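2-keto-3-deoxygluconate kinase (Thermotoga maritima, PDB 2AFB) probably catalyses the ATP-dependent phosphorylation of the sugar acid 2-keto-3-deoxygluconate, as a carbohydrate kinase of the pfkB family. Local coordinates at residues A52-M57 with F329-I334; A139-H143 with I299-L303; I284-A290 with K322-D328; A317-L321 with E336-A341. All blocks are in the same frame, centred on the assembly; numbering follows the deposited sequence.

Contact 1: A52-M57 with F329-I334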
loop_
_atom_site.group_PDB
_atom_site.type_symbol
_atom_site.label_atom_id
_atom_site.label_comp_id
_atom_site.label_asym_id
_atom_site.label_seq_id
_atom_site.Cartn_x
_atom_site.Cartn_y
_atom_site.Cartn_z
ATOM N N ALA A 52 -18.905 -6.565 -19.975
ATOM C CA ALA A 52 -18.865 -6.706 -18.528
ATOM C C ALA A 52 -20.117 -6.129 -17.921
ATOM O O ALA A 52 -20.589 -6.682 -16.923
ATOM C CB ALA A 52 -17.604 -6.056 -17.914
ATOM N N PHE A 53 -20.640 -5.049 -18.515
ATOM C CA PHE A 53 -21.935 -4.451 -18.089
ATOM C C PHE A 53 -23.077 -5.455 -18.263
ATOM O O PHE A 53 -23.814 -5.821 -17.346
ATOM C CB PHE A 53 -22.225 -3.132 -18.849
ATOM C CG PHE A 53 -23.466 -2.463 -18.391
ATOM C CD1 PHE A 53 -24.702 -2.909 -18.830
ATOM C CD2 PHE A 53 -23.420 -1.469 -17.434
ATOM C CE1 PHE A 53 -25.864 -2.387 -18.346
ATOM C CE2 PHE A 53 -24.587 -0.932 -16.955
ATOM C CZ PHE A 53 -25.815 -1.394 -17.412
ATOM N N LEU A 54 -23.181 -5.958 -19.465
ATOM C CA LEU A 54 -24.220 -6.962 -19.743
ATOM C C LEU A 54 -24.089 -8.210 -18.841
ATOM O O LEU A 54 -25.082 -8.733 -18.411
ATOM C CB LEU A 54 -24.244 -7.321 -21.243
ATOM C CG LEU A 54 -24.609 -6.071 -22.057
ATOM C CD1 LEU A 54 -24.190 -6.264 -23.501
ATOM C CD2 LEU A 54 -26.051 -5.692 -21.925
ATOM N N ALA A 55 -22.876 -8.677 -18.557
ATOM C CA ALA A 55 -22.725 -9.772 -17.603
ATOM C C ALA A 55 -23.183 -9.364 -16.189
ATOM O O ALA A 55 -23.854 -10.129 -15.521
ATOM C CB ALA A 55 -21.291 -10.303 -17.592
ATOM N N GLN A 56 -22.848 -8.152 -15.768
ATOM C CA GLN A 56 -23.246 -7.638 -14.466
ATOM C C GLN A 56 -24.794 -7.549 -14.358
ATOM O O GLN A 56 -25.354 -7.721 -13.312
ATOM C CB GLN A 56 -22.571 -6.270 -14.227
ATOM C CG GLN A 56 -21.045 -6.366 -13.813
ATOM C CD GLN A 56 -20.886 -6.929 -12.382
ATOM O OE1 GLN A 56 -21.307 -6.305 -11.402
ATOM N NE2 GLN A 56 -20.297 -8.123 -12.274
HETATM N N MSE A 57 -25.485 -7.295 -15.460
HETATM C CA MSE A 57 -26.926 -7.342 -15.474
HETATM C C MSE A 57 -27.506 -8.748 -15.540
HETATM O O MSE A 57 -28.730 -8.890 -15.476
HETATM C CB MSE A 57 -27.482 -6.637 -16.714
HETATM C CG MSE A 57 -27.128 -5.195 -16.903
HETATM SE SE MSE A 57 -27.599 -4.074 -15.392
HETATM C CE MSE A 57 -25.809 -3.975 -14.301
ATOM N N PHE A 329 -14.676 -1.367 -15.738
ATOM C CA PHE A 329 -15.910 -2.137 -15.734
ATOM C C PHE A 329 -16.824 -1.588 -14.621
ATOM O O PHE A 329 -16.348 -1.167 -13.571
ATOM C CB PHE A 329 -15.559 -3.598 -15.385
ATOM C CG PHE A 329 -14.875 -4.397 -16.474
ATOM C CD1 PHE A 329 -14.474 -3.848 -17.701
ATOM C CD2 PHE A 329 -14.570 -5.739 -16.236
ATOM C CE1 PHE A 329 -13.839 -4.625 -18.659
ATOM C CE2 PHE A 329 -13.949 -6.517 -17.219
ATOM C CZ PHE A 329 -13.611 -5.964 -18.433
ATOM N N VAL A 330 -18.133 -1.623 -14.823
ATOM C CA VAL A 330 -19.074 -1.349 -13.745
ATOM C C VAL A 330 -19.079 -2.523 -12.766
ATOM O O VAL A 330 -18.830 -3.683 -13.139
ATOM C CB VAL A 330 -20.551 -1.156 -14.225
ATOM C CG1 VAL A 330 -20.669 -0.003 -15.188
ATOM C CG2 VAL A 330 -21.148 -2.454 -14.836
ATOM N N VAL A 331 -19.328 -2.200 -11.508
ATOM C CA VAL A 331 -19.754 -3.161 -10.499
ATOM C C VAL A 331 -21.091 -2.588 -10.061
ATOM O O VAL A 331 -21.114 -1.615 -9.312
ATOM C CB VAL A 331 -18.760 -3.195 -9.290
ATOM C CG1 VAL A 331 -19.232 -4.071 -8.193
ATOM C CG2 VAL A 331 -17.373 -3.598 -9.749
ATOM N N LEU A 332 -22.189 -3.122 -10.601
ATOM C CA LEU A 332 -23.512 -2.565 -10.389
ATOM C C LEU A 332 -24.531 -3.679 -10.448
ATOM O O LEU A 332 -24.330 -4.668 -11.171
ATOM C CB LEU A 332 -23.829 -1.542 -11.485
ATOM C CG LEU A 332 -23.251 -0.137 -11.308
ATOM C CD1 LEU A 332 -23.714 0.762 -12.465
ATOM C CD2 LEU A 332 -23.606 0.451 -9.980
ATOM N N SER A 333 -25.587 -3.533 -9.648
ATOM C CA SER A 333 -26.815 -4.323 -9.746
ATOM C C SER A 333 -27.925 -3.519 -10.417
ATOM O O SER A 333 -27.907 -2.305 -10.421
ATOM C CB SER A 333 -27.308 -4.736 -8.354
ATOM O OG SER A 333 -27.774 -3.613 -7.654
ATOM N N ILE A 334 -28.922 -4.218 -10.943
ATOM C CA ILE A 334 -30.100 -3.586 -11.533
ATOM C C ILE A 334 -30.769 -2.640 -10.514
ATOM O O ILE A 334 -31.101 -1.482 -10.821
ATOM C CB ILE A 334 -31.108 -4.675 -12.045
ATOM C CG1 ILE A 334 -30.433 -5.529 -13.110
ATOM C CG2 ILE A 334 -32.384 -4.026 -12.647
ATOM C CD1 ILE A 334 -31.090 -6.893 -13.283
HETATM O O HOH W 1 -24.700 -7.222 -10.719
#

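Contact 2: A139-H143 with I299-L303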
loop_
_atom_site.group_PDB
_atom_site.type_symbol
_atom_site.label_atom_id
_atom_site.label_comp_id
_atom_site.label_asym_id
_atom_site.label_seq_id
_atom_site.Cartn_x
_atom_site.Cartn_y
_atom_site.Cartn_z
ATOM N N ALA A 139 -27.161 -15.812 -30.966
ATOM C CA ALA A 139 -26.956 -14.476 -30.388
ATOM C C ALA A 139 -28.189 -13.592 -30.596
ATOM O O ALA A 139 -28.758 -13.574 -31.671
ATOM C CB ALA A 139 -25.704 -13.787 -31.003
ATOM N N ARG A 140 -28.573 -12.853 -29.574
ATOM C CA ARG A 140 -29.672 -11.890 -29.711
ATOM C C ARG A 140 -29.105 -10.523 -30.088
ATOM O O ARG A 140 -29.840 -9.636 -30.537
ATOM C CB ARG A 140 -30.446 -11.748 -28.403
ATOM C CG ARG A 140 -30.685 -13.048 -27.649
ATOM C CD ARG A 140 -32.038 -13.644 -27.900
ATOM N NE ARG A 140 -33.066 -13.175 -26.959
ATOM C CZ ARG A 140 -33.746 -13.929 -26.074
ATOM N NH1 ARG A 140 -33.523 -15.240 -25.902
ATOM N NH2 ARG A 140 -34.676 -13.350 -25.331
ATOM N N TRP A 141 -27.791 -10.360 -29.918
ATOM C CA TRP A 141 -27.154 -9.044 -30.052
ATOM C C TRP A 141 -25.669 -9.145 -30.302
ATOM O O TRP A 141 -25.025 -10.026 -29.771
ATOM C CB TRP A 141 -27.353 -8.207 -28.784
ATOM C CG TRP A 141 -27.302 -6.740 -29.014
ATOM C CD1 TRP A 141 -26.182 -5.983 -29.218
ATOM C CD2 TRP A 141 -28.412 -5.820 -29.044
ATOM N NE1 TRP A 141 -26.519 -4.667 -29.372
ATOM C CE2 TRP A 141 -27.880 -4.532 -29.237
ATOM C CE3 TRP A 141 -29.776 -5.950 -28.824
ATOM C CZ2 TRP A 141 -28.676 -3.388 -29.278
ATOM C CZ3 TRP A 141 -30.595 -4.807 -28.911
ATOM C CH2 TRP A 141 -30.040 -3.554 -29.141
ATOM N N PHE A 142 -25.188 -8.225 -31.157
ATOM C CA PHE A 142 -23.781 -8.012 -31.486
ATOM C C PHE A 142 -23.423 -6.517 -31.444
ATOM O O PHE A 142 -24.086 -5.659 -32.047
ATOM C CB PHE A 142 -23.446 -8.560 -32.858
ATOM C CG PHE A 142 -22.023 -8.386 -33.224
ATOM C CD1 PHE A 142 -21.051 -9.090 -32.578
ATOM C CD2 PHE A 142 -21.642 -7.462 -34.190
ATOM C CE1 PHE A 142 -19.720 -8.915 -32.923
ATOM C CE2 PHE A 142 -20.296 -7.278 -34.517
ATOM C CZ PHE A 142 -19.354 -8.015 -33.912
ATOM N N HIS A 143 -22.375 -6.239 -30.707
ATOM C CA HIS A 143 -21.888 -4.884 -30.470
ATOM C C HIS A 143 -20.411 -4.703 -30.855
ATOM O O HIS A 143 -19.590 -5.546 -30.516
ATOM C CB HIS A 143 -22.088 -4.482 -28.996
ATOM C CG HIS A 143 -21.608 -3.106 -28.712
ATOM N ND1 HIS A 143 -22.291 -1.990 -29.139
ATOM C CD2 HIS A 143 -20.459 -2.662 -28.145
ATOM C CE1 HIS A 143 -21.610 -0.913 -28.788
ATOM N NE2 HIS A 143 -20.477 -1.299 -28.215
ATOM N N ILE A 299 -28.237 -1.285 -24.566
ATOM C CA ILE A 299 -28.409 -2.627 -25.127
ATOM C C ILE A 299 -29.319 -3.445 -24.203
ATOM O O ILE A 299 -30.274 -4.102 -24.655
ATOM C CB ILE A 299 -27.082 -3.328 -25.260
ATOM C CG1 ILE A 299 -26.272 -2.664 -26.367
ATOM C CG2 ILE A 299 -27.245 -4.778 -25.562
ATOM C CD1 ILE A 299 -24.797 -3.047 -26.327
ATOM N N TYR A 300 -28.987 -3.410 -22.918
ATOM C CA TYR A 300 -29.753 -4.106 -21.904
ATOM C C TYR A 300 -31.204 -3.664 -22.006
ATOM O O TYR A 300 -32.063 -4.504 -22.119
ATOM C CB TYR A 300 -29.203 -3.866 -20.486
ATOM C CG TYR A 300 -29.981 -4.567 -19.418
ATOM C CD1 TYR A 300 -29.937 -5.954 -19.286
ATOM C CD2 TYR A 300 -30.825 -3.860 -18.560
ATOM C CE1 TYR A 300 -30.682 -6.610 -18.290
ATOM C CE2 TYR A 300 -31.580 -4.518 -17.589
ATOM C CZ TYR A 300 -31.489 -5.883 -17.464
ATOM O OH TYR A 300 -32.234 -6.514 -16.496
ATOM N N GLY A 301 -31.467 -2.353 -21.987
ATOM C CA GLY A 301 -32.836 -1.851 -22.022
ATOM C C GLY A 301 -33.616 -2.280 -23.264
ATOM O O GLY A 301 -34.802 -2.522 -23.211
ATOM N N SER A 302 -32.934 -2.334 -24.392
ATOM C CA SER A 302 -33.556 -2.716 -25.622
ATOM C C SER A 302 -33.927 -4.200 -25.589
ATOM O O SER A 302 -35.011 -4.537 -26.008
ATOM C CB SER A 302 -32.648 -2.409 -26.791
ATOM O OG SER A 302 -32.341 -1.030 -26.786
ATOM N N LEU A 303 -33.031 -5.048 -25.081
ATOM C CA LEU A 303 -33.325 -6.470 -24.882
ATOM C C LEU A 303 -34.466 -6.669 -23.932
ATOM O O LEU A 303 -35.270 -7.577 -24.128
ATOM C CB LEU A 303 -32.123 -7.230 -24.386
ATOM C CG LEU A 303 -31.052 -7.364 -25.502
ATOM C CD1 LEU A 303 -29.735 -7.869 -24.993
ATOM C CD2 LEU A 303 -31.563 -8.305 -26.635
#

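Contact 3: I284-A290 with K322-D328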
loop_
_atom_site.group_PDB
_atom_site.type_symbol
_atom_site.label_atom_id
_atom_site.label_comp_id
_atom_site.label_asym_id
_atom_site.label_seq_id
_atom_site.Cartn_x
_atom_site.Cartn_y
_atom_site.Cartn_z
ATOM N N ILE A 284 -16.240 13.033 -9.968
ATOM C CA ILE A 284 -15.737 11.861 -10.625
ATOM C C ILE A 284 -14.655 11.111 -9.815
ATOM O O ILE A 284 -13.754 11.732 -9.281
ATOM C CB ILE A 284 -15.161 12.323 -12.009
ATOM C CG1 ILE A 284 -16.298 12.921 -12.868
ATOM C CG2 ILE A 284 -14.486 11.215 -12.705
ATOM C CD1 ILE A 284 -15.810 13.662 -14.086
ATOM N N VAL A 285 -14.782 9.785 -9.696
ATOM C CA VAL A 285 -13.723 8.900 -9.186
ATOM C C VAL A 285 -12.883 8.349 -10.398
ATOM O O VAL A 285 -11.637 8.394 -10.410
ATOM C CB VAL A 285 -14.309 7.717 -8.464
ATOM C CG1 VAL A 285 -13.257 6.668 -8.163
ATOM C CG2 VAL A 285 -15.045 8.169 -7.220
ATOM N N ASP A 286 -13.587 7.839 -11.403
ATOM C CA ASP A 286 -12.959 7.282 -12.611
ATOM C C ASP A 286 -13.956 7.319 -13.755
ATOM O O ASP A 286 -14.808 6.447 -13.841
ATOM C CB ASP A 286 -12.502 5.837 -12.364
ATOM C CG ASP A 286 -11.446 5.333 -13.397
ATOM O OD1 ASP A 286 -11.383 5.852 -14.578
ATOM O OD2 ASP A 286 -10.678 4.403 -12.991
ATOM N N ARG A 287 -13.809 8.289 -14.658
ATOM C CA ARG A 287 -14.742 8.406 -15.795
ATOM C C ARG A 287 -14.528 7.368 -16.896
ATOM O O ARG A 287 -15.385 7.205 -17.779
ATOM C CB ARG A 287 -14.688 9.797 -16.417
ATOM C CG ARG A 287 -13.750 9.925 -17.604
ATOM C CD ARG A 287 -13.708 11.364 -18.138
ATOM N NE ARG A 287 -14.336 11.594 -19.452
ATOM C CZ ARG A 287 -14.039 12.643 -20.253
ATOM N NH1 ARG A 287 -13.125 13.535 -19.887
ATOM N NH2 ARG A 287 -14.642 12.816 -21.432
ATOM N N VAL A 288 -13.388 6.693 -16.882
ATOM C CA VAL A 288 -13.126 5.657 -17.888
ATOM C C VAL A 288 -14.260 4.604 -17.870
ATOM O O VAL A 288 -14.673 4.137 -16.806
ATOM C CB VAL A 288 -11.735 4.970 -17.728
ATOM C CG1 VAL A 288 -11.542 3.886 -18.806
ATOM C CG2 VAL A 288 -10.635 6.028 -17.863
ATOM N N GLY A 289 -14.748 4.253 -19.056
ATOM C CA GLY A 289 -15.839 3.243 -19.181
ATOM C C GLY A 289 -17.254 3.805 -19.128
ATOM O O GLY A 289 -18.228 3.064 -19.320
ATOM N N ALA A 290 -17.397 5.106 -18.893
ATOM C CA ALA A 290 -18.746 5.656 -18.631
ATOM C C ALA A 290 -19.628 5.573 -19.888
ATOM O O ALA A 290 -20.776 5.087 -19.861
ATOM C CB ALA A 290 -18.634 7.090 -18.133
ATOM N N LYS A 322 -21.124 4.616 -13.147
ATOM C CA LYS A 322 -19.793 4.164 -13.541
ATOM C C LYS A 322 -18.739 5.225 -13.153
ATOM O O LYS A 322 -17.663 4.875 -12.707
ATOM C CB LYS A 322 -19.712 3.853 -15.065
ATOM C CG LYS A 322 -18.326 3.451 -15.597
ATOM C CD LYS A 322 -17.641 2.361 -14.770
ATOM C CE LYS A 322 -16.106 2.378 -14.832
ATOM N NZ LYS A 322 -15.352 3.530 -14.200
ATOM N N HIS A 323 -19.071 6.508 -13.269
ATOM C CA HIS A 323 -18.106 7.584 -12.987
ATOM C C HIS A 323 -17.574 7.474 -11.543
ATOM O O HIS A 323 -16.545 8.089 -11.218
ATOM C CB HIS A 323 -18.720 8.959 -13.132
ATOM C CG HIS A 323 -18.935 9.433 -14.540
ATOM N ND1 HIS A 323 -20.009 9.032 -15.318
ATOM C CD2 HIS A 323 -18.271 10.357 -15.265
ATOM C CE1 HIS A 323 -19.982 9.682 -16.466
ATOM N NE2 HIS A 323 -18.921 10.471 -16.475
ATOM N N THR A 324 -18.271 6.696 -10.689
ATOM C CA THR A 324 -17.976 6.581 -9.235
ATOM C C THR A 324 -17.152 5.359 -8.867
ATOM O O THR A 324 -16.773 5.186 -7.681
ATOM C CB THR A 324 -19.290 6.535 -8.355
ATOM O OG1 THR A 324 -19.984 5.308 -8.586
ATOM C CG2 THR A 324 -20.231 7.687 -8.738
ATOM N N ILE A 325 -16.923 4.513 -9.856
ATOM C CA ILE A 325 -16.328 3.170 -9.674
ATOM C C ILE A 325 -14.941 3.100 -10.344
ATOM O O ILE A 325 -14.866 3.259 -11.565
ATOM C CB ILE A 325 -17.276 2.113 -10.259
ATOM C CG1 ILE A 325 -18.593 2.118 -9.494
ATOM C CG2 ILE A 325 -16.769 0.683 -10.176
ATOM C CD1 ILE A 325 -19.632 1.324 -10.223
ATOM N N PRO A 326 -13.856 2.877 -9.530
ATOM C CA PRO A 326 -12.493 2.686 -10.020
ATOM C C PRO A 326 -12.413 1.547 -11.035
ATOM O O PRO A 326 -13.104 0.550 -10.896
ATOM C CB PRO A 326 -11.693 2.331 -8.757
ATOM C CG PRO A 326 -12.478 2.923 -7.611
ATOM C CD PRO A 326 -13.915 2.796 -8.045
ATOM N N GLY A 327 -11.662 1.773 -12.113
ATOM C CA GLY A 327 -11.505 0.797 -13.178
ATOM C C GLY A 327 -12.357 1.079 -14.385
ATOM O O GLY A 327 -12.929 2.165 -14.515
ATOM N N ASP A 328 -12.404 0.102 -15.295
ATOM C CA ASP A 328 -13.056 0.272 -16.590
ATOM C C ASP A 328 -14.467 -0.378 -16.595
ATOM O O ASP A 328 -15.334 -0.009 -17.386
ATOM C CB ASP A 328 -12.198 -0.354 -17.731
ATOM C CG ASP A 328 -10.891 0.388 -18.020
ATOM O OD1 ASP A 328 -10.436 1.165 -17.190
ATOM O OD2 ASP A 328 -10.284 0.174 -19.104
HETATM O O HOH W 2 -17.815 0.494 -18.124
#

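Contact 4: A317-L321 with E336-A341. With CA (calcium ion), chain G.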
loop_
_atom_site.group_PDB
_atom_site.type_symbol
_atom_site.label_atom_id
_atom_site.label_comp_id
_atom_site.label_asym_id
_atom_site.label_seq_id
_atom_site.Cartn_x
_atom_site.Cartn_y
_atom_site.Cartn_z
ATOM N N ALA A 317 -28.586 6.812 -15.583
ATOM C CA ALA A 317 -28.271 6.391 -14.213
ATOM C C ALA A 317 -27.022 5.484 -14.107
ATOM O O ALA A 317 -26.121 5.716 -13.281
ATOM C CB ALA A 317 -29.465 5.737 -13.589
ATOM N N ALA A 318 -26.977 4.485 -14.951
ATOM C CA ALA A 318 -25.898 3.480 -14.980
ATOM C C ALA A 318 -24.553 4.051 -15.330
ATOM O O ALA A 318 -23.564 3.721 -14.706
ATOM C CB ALA A 318 -26.228 2.346 -15.958
ATOM N N SER A 319 -24.535 4.905 -16.325
ATOM C CA SER A 319 -23.336 5.505 -16.804
ATOM C C SER A 319 -22.882 6.643 -15.885
ATOM O O SER A 319 -21.705 6.801 -15.685
ATOM C CB SER A 319 -23.477 5.942 -18.287
ATOM O OG SER A 319 -24.510 6.891 -18.468
ATOM N N CYS A 320 -23.807 7.361 -15.269
ATOM C CA CYS A 320 -23.472 8.224 -14.131
ATOM C C CYS A 320 -22.737 7.468 -13.015
ATOM O O CYS A 320 -21.683 7.882 -12.536
ATOM C CB CYS A 320 -24.735 8.880 -13.555
ATOM S SG CYS A 320 -24.481 9.807 -11.997
ATOM N N LEU A 321 -23.309 6.357 -12.598
ATOM C CA LEU A 321 -22.720 5.533 -11.536
ATOM C C LEU A 321 -21.344 4.995 -11.900
ATOM O O LEU A 321 -20.451 4.960 -11.046
ATOM C CB LEU A 321 -23.656 4.405 -11.114
ATOM C CG LEU A 321 -24.918 4.829 -10.327
ATOM C CD1 LEU A 321 -25.953 3.732 -10.299
ATOM C CD2 LEU A 321 -24.593 5.219 -8.893
ATOM N N GLU A 336 -29.573 -1.012 -7.910
ATOM C CA GLU A 336 -28.796 0.203 -7.640
ATOM C C GLU A 336 -29.030 1.269 -8.691
ATOM O O GLU A 336 -29.256 2.438 -8.377
ATOM C CB GLU A 336 -27.280 -0.129 -7.549
ATOM C CG GLU A 336 -26.949 -0.817 -6.203
ATOM C CD GLU A 336 -25.506 -1.460 -6.101
ATOM O OE1 GLU A 336 -24.820 -1.623 -7.146
ATOM O OE2 GLU A 336 -25.096 -1.828 -4.951
ATOM N N ILE A 337 -28.977 0.856 -9.948
ATOM C CA ILE A 337 -29.268 1.738 -11.073
ATOM C C ILE A 337 -30.711 2.255 -11.020
ATOM O O ILE A 337 -30.958 3.453 -11.162
ATOM C CB ILE A 337 -29.022 0.989 -12.413
ATOM C CG1 ILE A 337 -27.604 0.455 -12.465
ATOM C CG2 ILE A 337 -29.384 1.883 -13.632
ATOM C CD1 ILE A 337 -27.332 -0.416 -13.630
ATOM N N GLU A 338 -31.681 1.358 -10.849
ATOM C CA GLU A 338 -33.070 1.789 -10.768
ATOM C C GLU A 338 -33.310 2.772 -9.647
ATOM O O GLU A 338 -34.091 3.701 -9.808
ATOM C CB GLU A 338 -34.012 0.607 -10.546
ATOM C CG GLU A 338 -34.214 -0.232 -11.786
ATOM C CD GLU A 338 -35.098 -1.463 -11.551
ATOM O OE1 GLU A 338 -35.331 -1.848 -10.358
ATOM O OE2 GLU A 338 -35.556 -2.042 -12.583
ATOM N N LYS A 339 -32.647 2.553 -8.513
ATOM C CA LYS A 339 -32.771 3.411 -7.338
ATOM C C LYS A 339 -32.358 4.862 -7.664
ATOM O O LYS A 339 -32.997 5.835 -7.246
ATOM C CB LYS A 339 -31.899 2.852 -6.198
ATOM C CG LYS A 339 -31.985 3.620 -4.860
ATOM C CD LYS A 339 -33.396 3.606 -4.276
ATOM C CE LYS A 339 -33.522 4.549 -3.079
ATOM N NZ LYS A 339 -32.575 4.149 -2.002
ATOM N N LEU A 340 -31.295 5.007 -8.441
ATOM C CA LEU A 340 -30.844 6.331 -8.859
ATOM C C LEU A 340 -31.836 6.924 -9.866
ATOM O O LEU A 340 -32.350 8.004 -9.660
ATOM C CB LEU A 340 -29.443 6.255 -9.463
ATOM C CG LEU A 340 -28.903 7.604 -9.937
ATOM C CD1 LEU A 340 -28.920 8.629 -8.836
ATOM C CD2 LEU A 340 -27.531 7.401 -10.487
ATOM N N ALA A 341 -32.103 6.196 -10.941
ATOM C CA ALA A 341 -33.052 6.610 -11.963
ATOM C C ALA A 341 -34.381 7.031 -11.348
ATOM O O ALA A 341 -34.948 8.011 -11.769
ATOM C CB ALA A 341 -33.249 5.493 -13.032
HETATM CA CA CA G . -36.488 -3.972 -11.217
HETATM O O HOH W 3 -38.745 -4.769 -9.627
#

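Contact 1: A52-M57 with F329-I334
Phe53 holds CG trans to its own backbone nitrogen (chi1 -176°), which brings one flank of its ring to Val330. Val330 CG2 approaches Phe53 CD2 obliquely at 3.6 Å, while CG1 of the same valine sits at the ring edge, in the ring plane. Gln56 passes its methylene CG by Val330 O at 3.5 Å, and a bend at chi2 (-71°) turns its amide to the backbone of Leu332. There Leu332 N donates to Gln56 OE1 in a weak bond of 3.4 Å; Leu332 O, also an acceptor, lies 3.4 Å from Gln56 OE1 without bonding to it. Gln56 NE2 makes a weak hydrogen bond to Phe83 O. A water donates to both Gln56 O and Leu332 O, the latter at 2.6 Å. The selenomethionine Met57 swings its methyl CE over one face of the Phe53 ring and against Leu332 O, and its SE lies 3.9 Å from Ile334 CG1. At the other end, Ala52 CB points into one face of the Phe329 ring in a CH-pi contact, 3.5 Å from the ring centroid and 15° off its normal. Phe329 also stacks on His79, and Val331 O accepts a hydrogen bond from Arg32 of the second subunit. Residues 329-333, a non-regular linker before helix 334-341, run along helix 46-56, and two further helices contribute neighbours: Phe53 and Val330 touch Ala297 and Ser293 of helix 290-304, and Ala318 and Lys322 of helix 308-322.

Contact 2: A139-H143 with I299-L303
Aliphatic-on-aromatic packing between Trp141 and Ile299 dominates this contact. Trp141 CG lies roughly trans to the backbone nitrogen (chi1 -154°), which lays the indole against Ile299. Ile299 CG2 stands over the centre of the five-membered ring, a CH-pi contact of 3.7 Å to the centroid and only 7° off the ring normal. CG1 of the same isoleucine lies 3.6 Å from Trp141 NE1, and its CD1 continues to the next residue of the strand that faces the helix, 3.9 Å from His143 ND1. Further apolar contacts hold the six-membered ring: Leu303 CD2 meets Trp141 CE3 at 3.7 Å, and Ser302 CB approaches Trp141 CH2 obliquely, also at 3.7 Å. Hydrogen bonds play no part across the interface. The polar atoms are served instead from the side: Trp141 NE1 and His143 ND1 both bond to Ser174 OG of strand 172-176, whereas Ser302 OG turns back to Leu298 O and to Lys311. Shortened to an alanine, Trp141 would probably leave a gap beneath helix 290-304, with Ile299 lacking the ring face beneath it, Leu303 its aromatic neighbour and Ser174 one polar partner. Strand 141-143 and helix 299-303 run nearly antiparallel, at 164° and 10.9 Å between axes, as in the three-layer alpha/beta/alpha arrangement of the ribokinase-like fold. Their chemistry implies a helix held on the central sheet by shape and dispersion, with hydrogen bonding kept within each layer.

Contact 3: I284-A290 with K322-D328
Lys322 plunges its ammonium group into the loop 284-290, and this is the tight part of the contact. Its chain leaves with CG trans to the backbone nitrogen (chi1 176°) and bends at chi2 and chi4, which turns NZ back among the carbonyls. NZ donates to Val288 O at 2.8 Å, nearly in line with the carbonyl bond, and more weakly to Asp286 O at 3.0 Å. Ile325 O and Gly327 O, 2.7 and 2.8 Å from Lys322 NZ, complete a cage of four backbone carbonyls that probably stabilises the charge. Asp286 OD2 takes Gly327 N from above the carboxylate plane at 2.9 Å, while OD1 accepts from Val288 N in an Asx turn. His323 O receives two donors, Val285 N and, almost straight at 172°, Asp286 N. At Gly289 a side chain would collide with Asp328 O and the preceding carbonyl; with Ala290, whose methyl lies over one face of the His323 imidazole, it begins what is evidently the family's GAGD signature, part of the phosphoryl-transfer site in relatives. Val285 CG1, 3.9 Å from Pro326 CG, is capped by Ala106 of the second subunit. The loose side is Arg287, which gives just CB to His323 CD2, 3.8 Å away, before its exposed tail leads off. Arg24 makes salt bridges to both Asp286 and Asp328, and Asp328 OD2 also hydrogen-bonds Tyr100 OH. The two loops join the end of strand 273-283 and the start of helix 290-304 to the end of helix 308-322, and Val288 touches strand 99-103.

Contact 4: A317-L321 with E336-A341
Ala317, Ala318 and Leu321 of helix 308-322 pack against Ile337 and Leu340 of helix 334-341, the last helix of the chain. The small residues permit close approach: Ala317 CB nestles against the backbone of the other helix, 3.7 Å from Ile337 O, and meets Ala341 CB at 3.8 Å. Beside it, Ala318 CB touches the end of Ile337, 3.8 Å from CD1. The larger pair, Leu321 and Leu340, reach toward each other tip to tip. Leu340 CG is trans to its backbone nitrogen (chi1 180°), which sends CD2 across to Leu321 CG at 3.7 Å and, slightly closer, to Ala317 O. Leu321 CD1 lies 3.9 Å from Ile337 CA. This apolar packing joins the last two helices of the ribokinase-like (pfkB) fold, their segments 15 residues apart in sequence, at a steep angle: the short axes cross at 107° and 9.0 Å. Replacing Leu321 by an alanine is likely to leave a gap between Leu340 CD2 and Ile337 CA and the Leu340 tip freer to turn. Helix 290-304 backs Ala318 through Ala297, and Tyr280 of strand 273-283 lies against Ala317 and Leu340. Glu336 extends to a salt bridge with Arg32 of the second subunit. On the far side of helix 334-341, Glu338 leads away from the interface and binds a calcium ion with both carboxylate oxygens, OE1 at 2.6 Å and OE2 at 2.5 Å. A water and His8, from the histidine run of the N-terminal purification tag, complete the ligands seen, so this metal is probably unrelated to catalysis.

Contact 1 ties the other three together. Its centre lies 14, 13 and 11 Å from those of contacts 2, 3 and 4, and it touches each: Leu54 CD2 on Ile299 CG2 (3.9 Å), Val330 CG1 on Lys322 CD (3.9 Å), and Leu332 CD1 on Ile337 CG1 (3.9 Å). Contacts 3 and 4 meet where Ala290 O approaches Ser319 CB, whereas contacts 2 and 3 stand 23 Å apart between centres. Contact 3, carrying the start of the GAGD signature, is probably nearest the catalytic machinery. The calcium ion bound by Glu338 of contact 4 also lies about 4 Å from the Ile334 side chain of contact 1. Contacts 1, 3 and 4 reach the second subunit.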